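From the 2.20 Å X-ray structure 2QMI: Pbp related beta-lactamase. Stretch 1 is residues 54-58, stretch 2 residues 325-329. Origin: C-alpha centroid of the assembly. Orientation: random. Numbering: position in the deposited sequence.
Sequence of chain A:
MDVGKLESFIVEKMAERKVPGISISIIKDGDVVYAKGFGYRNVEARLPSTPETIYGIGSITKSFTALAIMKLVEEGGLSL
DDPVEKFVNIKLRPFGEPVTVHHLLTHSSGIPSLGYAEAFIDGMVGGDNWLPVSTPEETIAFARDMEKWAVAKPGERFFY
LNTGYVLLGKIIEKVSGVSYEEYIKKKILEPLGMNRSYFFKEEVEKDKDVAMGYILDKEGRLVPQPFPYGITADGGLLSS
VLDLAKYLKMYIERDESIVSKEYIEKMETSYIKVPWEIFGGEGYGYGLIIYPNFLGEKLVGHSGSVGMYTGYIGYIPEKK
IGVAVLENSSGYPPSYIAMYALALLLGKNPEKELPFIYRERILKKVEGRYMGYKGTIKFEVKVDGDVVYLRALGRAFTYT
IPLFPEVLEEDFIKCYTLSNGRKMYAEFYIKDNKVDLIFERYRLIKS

Stretch 1 (54-58) IYGIG
Stretch 2 (325-329) VLENS

Two segments far apart in sequence can pack against each other without exchanging a single hydrogen bond, mainly through one side chain from each. The contact between residues 54-58 and 325-329 of this PBP-related beta-lactamase is a compact example. Touching residues are at least 269 positions apart in the sequence, the summed buried surface is 252 Å², and no hydrogen bond crosses the interface. The register is set by Tyr 55 and Leu 326, whose CA atoms lie 6.5 Å apart. That spacing leaves room for side chains between the two backbones, and it is the side chains of this pair that fill it.

Ile 54 enters the segment in an extended conformation (phi/psi -98/132) but takes no part in the contact. Its CA-to-CB bond points away from the second stretch, and for its side chain, chi1 m and chi2 t, the nearest approach is 6.8 Å, from Ile 54 CB to Leu 326 CD1.

The next residue reverses the direction, as expected in extended chain. Tyr 55 (-130/168) points its CA-to-CB bond toward the partner, and with chi1 m at -54° and chi2 at -112° it carries its ring across to residues 326-328, the CD2 side near Leu 326 and the CD1 and CE1 side near Glu 327 and Asn 328. Leu 326, in strand conformation at -119/145, answers with its own CB directed toward Tyr 55. The result is a CH-pi contact: Leu 326 CB sits over one face of the Tyr 55 ring, 3.8 Å from the ring centroid and 25° off the ring normal, with its closest approach, 3.5 Å, to Tyr 55 CD2. The ring then continues past the leucine. Tyr 55 CD1 comes within 3.6 Å of the carbonyl carbon C of Glu 327, and Tyr 55 CE1 lies 3.6 Å from the backbone N of Asn 328. Glu 327 (-138/142, chi1 and chi2 both t) turns its CA-to-CB bond away, so it meets the ring through its main chain. Asn 328 leaves the strand conformation at -75/16, and its sideways-pointing side chain, chi1 between wells at -129°, brings OD1 to 4.0 Å from Tyr 55 CD1. The phenol OH of Tyr 55 is hydrogen-bonded elsewhere in the structure, so the polar tip is satisfied while the ring serves the apolar contact.

Gly 56 (-82/148) keeps the chain extended and contributes little beyond its carbonyl, whose O lies 4.4 Å from Leu 326 CD2.

Ile 57 adopts -111/-7, and its CA-to-CB bond runs sideways. With chi1 p (71°) and chi2 t, the end of the side chain leads away, yet Ile 57 CG2 remains 4.0 Å from Leu 326 CD2. Leu 326, chi1 m and chi2 t, therefore touches both Tyr 55 and Ile 57, through CB and CD2 respectively at the closest points.

Gly 58 closes the segment at 58/-140, a positive phi that by itself favours glycine, and is clear of the contact, as are Val 325 (-132/127, chi1 t) and Ser 329 (178/-163, chi1 p).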

ATOM      1  N   ILE A  54      13.641 -33.513  25.310  1.00 20.48           N
ATOM      2  CA  ILE A  54      14.166 -32.471  26.173  1.00 20.27           C
ATOM      3  C   ILE A  54      13.710 -31.060  25.788  1.00 20.89           C
ATOM      4  O   ILE A  54      13.759 -30.674  24.621  1.00 18.58           O
ATOM      5  CB  ILE A  54      15.712 -32.555  26.192  1.00 20.73           C
ATOM      6  CG1 ILE A  54      16.129 -33.714  27.104  1.00 22.93           C
ATOM      7  CG2 ILE A  54      16.323 -31.241  26.637  1.00 20.14           C
ATOM      8  CD1 ILE A  54      17.602 -34.021  27.088  1.00 25.94           C
ATOM      9  N   TYR A  55      13.261 -30.307  26.795  1.00 19.65           N
ATOM     10  CA  TYR A  55      12.798 -28.930  26.622  1.00 21.07           C
ATOM     11  C   TYR A  55      13.501 -28.058  27.650  1.00 21.50           C
ATOM     12  O   TYR A  55      14.119 -28.562  28.587  1.00 22.47           O
ATOM     13  CB  TYR A  55      11.299 -28.792  26.909  1.00 19.62           C
ATOM     14  CG  TYR A  55      10.359 -29.707  26.167  1.00 19.41           C
ATOM     15  CD1 TYR A  55       9.479 -29.200  25.208  1.00 18.83           C
ATOM     16  CD2 TYR A  55      10.275 -31.060  26.491  1.00 18.38           C
ATOM     17  CE1 TYR A  55       8.530 -30.020  24.597  1.00 19.79           C
ATOM     18  CE2 TYR A  55       9.334 -31.888  25.891  1.00 19.60           C
ATOM     19  CZ  TYR A  55       8.463 -31.369  24.944  1.00 20.14           C
ATOM     20  OH  TYR A  55       7.537 -32.196  24.348  1.00 18.94           O
ATOM     21  N   GLY A  56      13.386 -26.745  27.482  1.00 21.23           N
ATOM     22  CA  GLY A  56      13.962 -25.840  28.458  1.00 18.20           C
ATOM     23  C   GLY A  56      12.913 -25.787  29.558  1.00 19.54           C
ATOM     24  O   GLY A  56      11.720 -25.894  29.264  1.00 18.86           O
ATOM     25  N   ILE A  57      13.314 -25.625  30.815  1.00 18.48           N
ATOM     26  CA  ILE A  57      12.319 -25.602  31.881  1.00 18.61           C
ATOM     27  C   ILE A  57      12.141 -24.244  32.540  1.00 19.22           C
ATOM     28  O   ILE A  57      11.244 -24.064  33.361  1.00 18.75           O
ATOM     29  CB  ILE A  57      12.635 -26.662  32.973  1.00 19.93           C
ATOM     30  CG1 ILE A  57      13.866 -26.253  33.781  1.00 19.71           C
ATOM     31  CG2 ILE A  57      12.872 -28.013  32.318  1.00 17.63           C
ATOM     32  CD1 ILE A  57      14.115 -27.142  34.989  1.00 21.06           C
ATOM     33  N   GLY A  58      12.994 -23.291  32.176  1.00 18.88           N
ATOM     34  CA  GLY A  58      12.899 -21.959  32.747  1.00 19.11           C
ATOM     35  C   GLY A  58      13.003 -21.884  34.260  1.00 19.27           C
ATOM     36  O   GLY A  58      13.792 -22.588  34.879  1.00 20.04           O
ATOM     37  N   VAL A 325       4.936 -31.137  33.313  1.00 19.22           N
ATOM     38  CA  VAL A 325       4.496 -30.834  31.954  1.00 19.20           C
ATOM     39  C   VAL A 325       5.484 -29.881  31.263  1.00 20.31           C
ATOM     40  O   VAL A 325       5.816 -28.815  31.795  1.00 19.86           O
ATOM     41  CB  VAL A 325       3.102 -30.165  31.948  1.00 19.21           C
ATOM     42  CG1 VAL A 325       2.663 -29.859  30.512  1.00 16.94           C
ATOM     43  CG2 VAL A 325       2.089 -31.064  32.631  1.00 19.44           C
ATOM     44  N   LEU A 326       5.957 -30.272  30.083  1.00 19.80           N
ATOM     45  CA  LEU A 326       6.882 -29.441  29.322  1.00 20.65           C
ATOM     46  C   LEU A 326       6.241 -29.097  27.980  1.00 20.83           C
ATOM     47  O   LEU A 326       5.520 -29.909  27.407  1.00 21.31           O
ATOM     48  CB  LEU A 326       8.219 -30.165  29.123  1.00 20.12           C
ATOM     49  CG  LEU A 326       9.027 -30.341  30.413  1.00 20.84           C
ATOM     50  CD1 LEU A 326      10.364 -30.998  30.117  1.00 20.06           C
ATOM     51  CD2 LEU A 326       9.233 -28.978  31.061  1.00 21.53           C
ATOM     52  N   GLU A 327       6.509 -27.896  27.482  1.00 21.00           N
ATOM     53  CA  GLU A 327       5.916 -27.451  26.232  1.00 21.12           C
ATOM     54  C   GLU A 327       6.860 -26.717  25.277  1.00 21.41           C
ATOM     55  O   GLU A 327       7.693 -25.911  25.690  1.00 21.88           O
ATOM     56  CB  GLU A 327       4.705 -26.563  26.536  1.00 21.91           C
ATOM     57  CG  GLU A 327       3.846 -26.237  25.326  1.00 21.17           C
ATOM     58  CD  GLU A 327       2.658 -25.364  25.687  1.00 23.65           C
ATOM     59  OE1 GLU A 327       1.974 -25.687  26.688  1.00 22.22           O
ATOM     60  OE2 GLU A 327       2.412 -24.364  24.967  1.00 22.22           O
ATOM     61  N   ASN A 328       6.666 -27.006  23.993  1.00 21.89           N
ATOM     62  CA  ASN A 328       7.420 -26.478  22.858  1.00 22.94           C
ATOM     63  C   ASN A 328       7.113 -25.031  22.466  1.00 22.16           C
ATOM     64  O   ASN A 328       7.452 -24.609  21.365  1.00 20.30           O
ATOM     65  CB  ASN A 328       7.148 -27.367  21.643  1.00 24.20           C
ATOM     66  CG  ASN A 328       8.406 -27.825  20.983  1.00 26.91           C
ATOM     67  OD1 ASN A 328       9.488 -27.635  21.530  1.00 31.07           O
ATOM     68  ND2 ASN A 328       8.289 -28.442  19.812  1.00 26.74           N
ATOM     69  N   SER A 329       6.461 -24.288  23.355  1.00 21.79           N
ATOM     70  CA  SER A 329       6.097 -22.894  23.095  1.00 22.49           C
ATOM     71  C   SER A 329       5.323 -22.373  24.301  1.00 22.66           C
ATOM     72  O   SER A 329       5.389 -22.964  25.381  1.00 22.53           O
ATOM     73  CB  SER A 329       5.228 -22.789  21.830  1.00 22.17           C
ATOM     74  OG  SER A 329       4.044 -23.567  21.953  1.00 24.31           O
TER